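Serine/threonine-protein kinase Tel1 (Chaetomium thermophilum, PDB 6SKY) probably phosphorylates serine and threonine residues followed by glutamine, using ATP, to start checkpoint signalling when DNA is damaged. Local coordinates at residues Thr1879-Leu1888 / Ile1916-Asp1925. Numbering follows the deposited sequence.
Sequences TRCGMYKVAL and ILLEIFENID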
loop_
_atom_site.group_PDB
_atom_site.type_symbol
_atom_site.label_atom_id
_atom_site.label_comp_id
_atom_site.label_asym_id
_atom_site.label_seq_id
_atom_site.Cartn_x
_atom_site.Cartn_y
_atom_site.Cartn_z
ATOM N N THR A 1879 20.111 -12.660 32.748
ATOM C CA THR A 1879 20.197 -11.735 31.627
ATOM C C THR A 1879 21.592 -11.146 31.500
ATOM O O THR A 1879 22.055 -10.888 30.387
ATOM C CB THR A 1879 19.177 -10.617 31.782
ATOM O OG1 THR A 1879 17.924 -11.171 32.180
ATOM C CG2 THR A 1879 18.984 -9.910 30.477
ATOM N N ARG A 1880 22.274 -10.921 32.625
ATOM C CA ARG A 1880 23.655 -10.453 32.570
ATOM C C ARG A 1880 24.592 -11.488 31.955
ATOM O O ARG A 1880 25.549 -11.121 31.271
ATOM C CB ARG A 1880 24.131 -10.078 33.967
ATOM C CG ARG A 1880 24.170 -8.597 34.225
ATOM C CD ARG A 1880 23.566 -8.258 35.564
ATOM N NE ARG A 1880 24.001 -9.167 36.612
ATOM C CZ ARG A 1880 23.378 -9.302 37.773
ATOM N NH1 ARG A 1880 23.829 -10.153 38.678
ATOM N NH2 ARG A 1880 22.295 -8.588 38.029
ATOM N N CYS A 1881 24.340 -12.771 32.181
ATOM C CA CYS A 1881 25.196 -13.839 31.688
ATOM C C CYS A 1881 24.875 -14.261 30.263
ATOM O O CYS A 1881 25.561 -15.134 29.729
ATOM C CB CYS A 1881 25.092 -15.055 32.605
ATOM S SG CYS A 1881 25.571 -14.743 34.301
ATOM N N GLY A 1882 23.851 -13.686 29.641
ATOM C CA GLY A 1882 23.525 -14.027 28.274
ATOM C C GLY A 1882 22.700 -15.276 28.095
ATOM O O GLY A 1882 22.713 -15.857 27.009
ATOM N N MET A 1883 21.985 -15.712 29.121
ATOM C CA MET A 1883 21.130 -16.892 29.064
ATOM C C MET A 1883 19.692 -16.390 29.038
ATOM O O MET A 1883 19.061 -16.237 30.078
ATOM C CB MET A 1883 21.375 -17.799 30.256
ATOM C CG MET A 1883 22.817 -18.128 30.515
ATOM S SD MET A 1883 23.133 -18.628 32.213
ATOM C CE MET A 1883 22.582 -20.321 32.202
ATOM N N TYR A 1884 19.169 -16.142 27.844
ATOM C CA TYR A 1884 17.903 -15.432 27.733
ATOM C C TYR A 1884 16.681 -16.327 27.862
ATOM O O TYR A 1884 15.648 -15.869 28.350
ATOM C CB TYR A 1884 17.858 -14.666 26.417
ATOM C CG TYR A 1884 18.903 -13.591 26.362
ATOM C CD1 TYR A 1884 18.862 -12.528 27.237
ATOM C CD2 TYR A 1884 19.937 -13.649 25.458
ATOM C CE1 TYR A 1884 19.808 -11.554 27.204
ATOM C CE2 TYR A 1884 20.891 -12.676 25.419
ATOM C CZ TYR A 1884 20.821 -11.631 26.291
ATOM O OH TYR A 1884 21.778 -10.651 26.251
ATOM N N LYS A 1885 16.764 -17.593 27.472
ATOM C CA LYS A 1885 15.642 -18.491 27.710
ATOM C C LYS A 1885 15.533 -18.850 29.183
ATOM O O LYS A 1885 14.428 -18.934 29.730
ATOM C CB LYS A 1885 15.788 -19.738 26.855
ATOM C CG LYS A 1885 15.653 -19.469 25.386
ATOM C CD LYS A 1885 16.187 -20.614 24.588
ATOM C CE LYS A 1885 15.751 -20.521 23.156
ATOM N NZ LYS A 1885 15.984 -19.172 22.618
ATOM N N VAL A 1886 16.670 -19.048 29.846
ATOM C CA VAL A 1886 16.676 -19.233 31.292
ATOM C C VAL A 1886 16.121 -17.998 31.984
ATOM O O VAL A 1886 15.355 -18.096 32.947
ATOM C CB VAL A 1886 18.100 -19.566 31.767
ATOM C CG1 VAL A 1886 18.119 -19.812 33.228
ATOM C CG2 VAL A 1886 18.625 -20.765 31.037
ATOM N N ALA A 1887 16.482 -16.816 31.490
ATOM C CA ALA A 1887 15.983 -15.578 32.071
ATOM C C ALA A 1887 14.481 -15.449 31.899
ATOM O O ALA A 1887 13.788 -14.976 32.801
ATOM C CB ALA A 1887 16.689 -14.388 31.440
ATOM N N LEU A 1888 13.955 -15.864 30.748
ATOM C CA LEU A 1888 12.514 -15.817 30.536
ATOM C C LEU A 1888 11.783 -16.789 31.450
ATOM O O LEU A 1888 10.730 -16.455 32.003
ATOM C CB LEU A 1888 12.198 -16.111 29.077
ATOM C CG LEU A 1888 10.739 -16.060 28.648
ATOM C CD1 LEU A 1888 10.136 -14.732 28.981
ATOM C CD2 LEU A 1888 10.654 -16.302 27.187
ATOM N N ILE A 1916 13.531 -5.702 32.908
ATOM C CA ILE A 1916 14.329 -6.848 32.503
ATOM C C ILE A 1916 13.654 -7.609 31.368
ATOM O O ILE A 1916 14.338 -8.235 30.551
ATOM C CB ILE A 1916 14.604 -7.759 33.711
ATOM C CG1 ILE A 1916 15.856 -8.586 33.466
ATOM C CG2 ILE A 1916 13.422 -8.656 34.014
ATOM C CD1 ILE A 1916 17.101 -7.748 33.354
ATOM N N LEU A 1917 12.329 -7.534 31.281
ATOM C CA LEU A 1917 11.614 -8.197 30.205
ATOM C C LEU A 1917 11.957 -7.597 28.852
ATOM O O LEU A 1917 11.964 -8.308 27.843
ATOM C CB LEU A 1917 10.119 -8.113 30.468
ATOM C CG LEU A 1917 9.332 -9.413 30.383
ATOM C CD1 LEU A 1917 10.015 -10.491 31.176
ATOM C CD2 LEU A 1917 7.940 -9.181 30.910
ATOM N N LEU A 1918 12.265 -6.305 28.811
ATOM C CA LEU A 1918 12.631 -5.678 27.549
ATOM C C LEU A 1918 13.975 -6.185 27.056
ATOM O O LEU A 1918 14.134 -6.489 25.868
ATOM C CB LEU A 1918 12.650 -4.163 27.713
ATOM C CG LEU A 1918 13.046 -3.336 26.499
ATOM C CD1 LEU A 1918 12.128 -3.624 25.344
ATOM C CD2 LEU A 1918 13.015 -1.872 26.850
ATOM N N GLU A 1919 14.947 -6.299 27.958
ATOM C CA GLU A 1919 16.250 -6.826 27.581
ATOM C C GLU A 1919 16.176 -8.300 27.231
ATOM O O GLU A 1919 16.950 -8.771 26.396
ATOM C CB GLU A 1919 17.249 -6.603 28.707
ATOM C CG GLU A 1919 18.676 -6.838 28.293
ATOM C CD GLU A 1919 19.657 -6.564 29.408
ATOM O OE1 GLU A 1919 19.214 -6.118 30.487
ATOM O OE2 GLU A 1919 20.869 -6.798 29.211
ATOM N N ILE A 1920 15.263 -9.044 27.853
ATOM C CA ILE A 1920 15.070 -10.438 27.470
ATOM C C ILE A 1920 14.503 -10.530 26.061
ATOM O O ILE A 1920 15.031 -11.250 25.210
ATOM C CB ILE A 1920 14.162 -11.155 28.480
ATOM C CG1 ILE A 1920 14.843 -11.272 29.830
ATOM C CG2 ILE A 1920 13.799 -12.520 27.976
ATOM C CD1 ILE A 1920 13.925 -11.711 30.904
ATOM N N PHE A 1921 13.421 -9.806 25.788
ATOM C CA PHE A 1921 12.730 -9.963 24.516
ATOM C C PHE A 1921 13.454 -9.319 23.347
ATOM O O PHE A 1921 13.202 -9.705 22.205
ATOM C CB PHE A 1921 11.318 -9.406 24.612
ATOM C CG PHE A 1921 10.361 -10.340 25.260
ATOM C CD1 PHE A 1921 10.454 -11.693 25.040
ATOM C CD2 PHE A 1921 9.379 -9.878 26.095
ATOM C CE1 PHE A 1921 9.586 -12.552 25.635
ATOM C CE2 PHE A 1921 8.514 -10.742 26.694
ATOM C CZ PHE A 1921 8.615 -12.074 26.466
ATOM N N GLU A 1922 14.343 -8.359 23.590
ATOM C CA GLU A 1922 15.149 -7.842 22.492
ATOM C C GLU A 1922 16.143 -8.873 21.986
ATOM O O GLU A 1922 16.550 -8.818 20.824
ATOM C CB GLU A 1922 15.897 -6.591 22.928
ATOM C CG GLU A 1922 15.064 -5.348 22.975
ATOM C CD GLU A 1922 15.766 -4.222 23.694
ATOM O OE1 GLU A 1922 16.894 -4.439 24.179
ATOM O OE2 GLU A 1922 15.192 -3.120 23.783
ATOM N N ASN A 1923 16.552 -9.810 22.839
ATOM C CA ASN A 1923 17.656 -10.699 22.530
ATOM C C ASN A 1923 17.260 -12.152 22.359
ATOM O O ASN A 1923 18.016 -12.906 21.746
ATOM C CB ASN A 1923 18.718 -10.614 23.626
ATOM C CG ASN A 1923 19.216 -9.219 23.833
ATOM O OD1 ASN A 1923 20.010 -8.714 23.050
ATOM N ND2 ASN A 1923 18.759 -8.582 24.893
ATOM N N ILE A 1924 16.114 -12.571 22.891
ATOM C CA ILE A 1924 15.701 -13.947 22.703
ATOM C C ILE A 1924 15.434 -14.191 21.223
ATOM O O ILE A 1924 15.154 -13.271 20.449
ATOM C CB ILE A 1924 14.472 -14.281 23.559
ATOM C CG1 ILE A 1924 14.514 -15.733 24.000
ATOM C CG2 ILE A 1924 13.199 -14.031 22.795
ATOM C CD1 ILE A 1924 13.559 -16.033 25.085
ATOM N N ASP A 1925 15.541 -15.455 20.824
ATOM C CA ASP A 1925 15.568 -15.825 19.413
ATOM C C ASP A 1925 14.186 -16.304 18.975
ATOM O O ASP A 1925 13.932 -17.494 18.797
ATOM C CB ASP A 1925 16.635 -16.882 19.173
ATOM C CG ASP A 1925 16.839 -17.173 17.711
ATOM O OD1 ASP A 1925 16.321 -16.404 16.878
ATOM O OD2 ASP A 1925 17.513 -18.173 17.389
#
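Asn1923 lies over the Tyr1884 ring in a CH-pi contact: its CB is 3.5 Å from the ring centroid, over the face, and the amide plane is turned 17° from the ring. The opposite face of the ring meets backbone C of Gly1882, toward the rim. With CG anti to its own carbonyl carbon (chi1 -64°), Tyr1884 swings the ring between these two. With an alanine in place of Tyr1884, the CB of Asn1923 would probably lose its aromatic cover and a gap would open beside the Gly1882 turn.

Ile1920 is a knob in a hole formed by Thr1879, Tyr1884, Ala1887 and Leu1888, its CD1 lying 3.9 Å from Ala1887 CB. Leu1888 forks: CD2 is 3.6 Å from Ile1924 CD1, while CD1 meets Phe1921 CZ at 4.0 Å. The CG2 methyl of Thr1879 packs 3.6 Å from Glu1919 CD.

This is helix packing within the FAT region's alpha solenoid. Gly1882 closes helix 1871-1880 with a Schellman motif, and the next helix packs on helix 1916-1923, their segment axes 140° apart. Phe2736 of kinase-domain helix 2732-2755 touches Leu1888 and Ile1924.

Among polar groups, Thr1879 OG1 hydrogen-bonds Ala1875 O. Lys1885 NZ stays 5.5 Å from Asp1925 OD2, whose carboxylate instead salt-bridges Arg2123.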